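Local structure of 2-hydroxy-3-oxopropionate reductase (Polaromonas sp. JS666, 4DLL) at residues L146-S151 with L162-G167. The protein probably catalyses the NAD(P)H-dependent reduction of 2-hydroxy-3-oxopropionate (tartronate semialdehyde) to glycerate, as a member of the beta-hydroxyacid dehydrogenase family. Numbering follows the deposited sequence.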
loop_
_atom_site.group_PDB
_atom_site.type_symbol
_atom_site.label_atom_id
_atom_site.label_comp_id
_atom_site.label_asym_id
_atom_site.label_seq_id
_atom_site.Cartn_x
_atom_site.Cartn_y
_atom_site.Cartn_z
ATOM N N LEU A 146 25.419 10.189 10.488
ATOM C CA LEU A 146 24.481 9.799 9.444
ATOM C C LEU A 146 23.154 9.725 10.105
ATOM O O LEU A 146 23.103 9.480 11.306
ATOM C CB LEU A 146 24.744 8.391 8.961
ATOM C CG LEU A 146 25.877 8.249 8.026
ATOM C CD1 LEU A 146 27.006 8.260 8.937
ATOM C CD2 LEU A 146 25.644 6.862 7.479
ATOM N N ASP A 147 22.092 9.837 9.322
ATOM C CA ASP A 147 20.768 9.727 9.899
ATOM C C ASP A 147 20.239 8.505 9.195
ATOM O O ASP A 147 20.188 8.485 7.954
ATOM C CB ASP A 147 19.885 11.016 9.727
ATOM C CG ASP A 147 19.874 11.567 8.303
ATOM O OD1 ASP A 147 20.946 11.995 7.777
ATOM O OD2 ASP A 147 18.780 11.617 7.706
ATOM N N THR A 148 19.952 7.475 9.988
ATOM C CA THR A 148 19.688 6.153 9.478
ATOM C C THR A 148 18.427 5.517 10.080
ATOM O O THR A 148 18.500 4.470 10.767
ATOM C CB THR A 148 20.947 5.206 9.609
ATOM O OG1 THR A 148 21.159 4.815 10.961
ATOM C CG2 THR A 148 22.213 5.902 9.101
ATOM N N PRO A 149 17.256 6.154 9.852
ATOM C CA PRO A 149 15.974 5.499 10.266
ATOM C C PRO A 149 15.645 4.235 9.531
ATOM O O PRO A 149 16.163 3.992 8.405
ATOM C CB PRO A 149 14.920 6.545 9.941
ATOM C CG PRO A 149 15.569 7.406 8.932
ATOM C CD PRO A 149 17.017 7.462 9.250
ATOM N N VAL A 150 14.790 3.446 10.162
ATOM C CA VAL A 150 14.401 2.114 9.695
ATOM C C VAL A 150 12.902 1.978 9.460
ATOM O O VAL A 150 12.089 2.719 10.044
ATOM C CB VAL A 150 14.919 0.976 10.623
ATOM C CG1 VAL A 150 16.446 1.197 10.935
ATOM C CG2 VAL A 150 14.082 0.867 11.928
ATOM N N SER A 151 12.532 1.115 8.531
ATOM C CA SER A 151 11.169 0.593 8.509
ATOM C C SER A 151 11.237 -0.951 8.586
ATOM O O SER A 151 12.279 -1.551 8.257
ATOM C CB SER A 151 10.418 1.095 7.271
ATOM O OG SER A 151 9.034 0.682 7.288
ATOM N N LEU A 162 15.339 -5.510 8.207
ATOM C CA LEU A 162 14.901 -4.089 8.241
ATOM C C LEU A 162 15.309 -3.491 6.917
ATOM O O LEU A 162 16.135 -4.031 6.199
ATOM C CB LEU A 162 15.517 -3.281 9.394
ATOM C CG LEU A 162 14.988 -3.731 10.771
ATOM C CD1 LEU A 162 15.696 -2.986 11.904
ATOM C CD2 LEU A 162 13.427 -3.666 10.984
ATOM N N VAL A 163 14.643 -2.394 6.609
ATOM C CA VAL A 163 15.037 -1.457 5.569
ATOM C C VAL A 163 15.487 -0.135 6.250
ATOM O O VAL A 163 14.820 0.346 7.176
ATOM C CB VAL A 163 13.827 -1.400 4.606
ATOM C CG1 VAL A 163 13.295 -0.032 4.338
ATOM C CG2 VAL A 163 14.064 -2.318 3.421
ATOM N N ILE A 164 16.669 0.349 5.876
ATOM C CA ILE A 164 17.349 1.478 6.513
ATOM C C ILE A 164 17.616 2.579 5.489
ATOM O O ILE A 164 18.169 2.350 4.386
ATOM C CB ILE A 164 18.695 1.053 7.180
ATOM C CG1 ILE A 164 18.491 -0.043 8.202
ATOM C CG2 ILE A 164 19.428 2.227 7.838
ATOM C CD1 ILE A 164 19.672 -1.070 8.207
HETATM N N MSE A 165 17.196 3.779 5.847
HETATM C CA MSE A 165 17.238 4.895 4.948
HETATM C C MSE A 165 18.199 5.913 5.519
HETATM O O MSE A 165 17.864 6.598 6.542
HETATM C CB MSE A 165 15.845 5.561 4.852
HETATM C CG MSE A 165 14.701 4.728 4.252
HETATM SE SE MSE A 165 13.088 5.180 5.414
HETATM C CE MSE A 165 13.573 3.920 6.733
ATOM N N ALA A 166 19.324 6.062 4.837
ATOM C CA ALA A 166 20.499 6.812 5.329
ATOM C C ALA A 166 20.729 8.186 4.703
ATOM O O ALA A 166 20.586 8.364 3.481
ATOM C CB ALA A 166 21.800 5.918 5.198
ATOM N N GLY A 167 21.053 9.179 5.537
ATOM C CA GLY A 167 21.407 10.546 5.053
ATOM C C GLY A 167 22.837 10.785 5.494
ATOM O O GLY A 167 23.163 10.441 6.629
#
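Residues 146-151 and 162-167 run antiparallel, their end-to-end directions 146° apart, with paired backbone bonds joining Asp147 to Gly167 and Ser151 to Val163, and between these pairs a single one. No second bond forms there because Pro149 has no N-H to offer Met165 O; its CD lies 3.0 Å from that oxygen instead, while Pro149 O takes Met165 N at 2.8 Å in an almost straight bond (N-H...O 175°). On the face of Val150 and Ile164, these two run alongside each other, CG1 against CG1 at 3.6 Å, and Thr148 lays its CB against Ile164 CG2 and its CG2 against the methyl of Ala166. On the face of Ser151 and Val163, selenomethionine Met165 curls back over the neighbouring strand, so that CE comes to rest 3.1 Å from Pro149 O and also meets Val150 C. There too, Ser151 OG is hydrogen-bonded to Phe238 N of the second subunit. Asp147, its CG held between backbone N and carbonyl carbon (chi1 48°), turns its carboxylate over Gly167, OD1 standing 3.1 Å from Gly167 CA. OD1 accepts from Gly193 N, just before helix 194-222, and OD2 from Gln196 N in its first turn. Replacing Asp147 with an alanine would probably leave those N-H groups without their acceptor and weaken the tie between sheet and helix. Where the parallel run from 76-78 to 144-151 ends, this antiparallel step thus combines a proline-interrupted ladder, apolar cover and a buried acid whose negative charge is probably stabilised by the helix start, linking the nucleotide-binding domain to the long helix that follows.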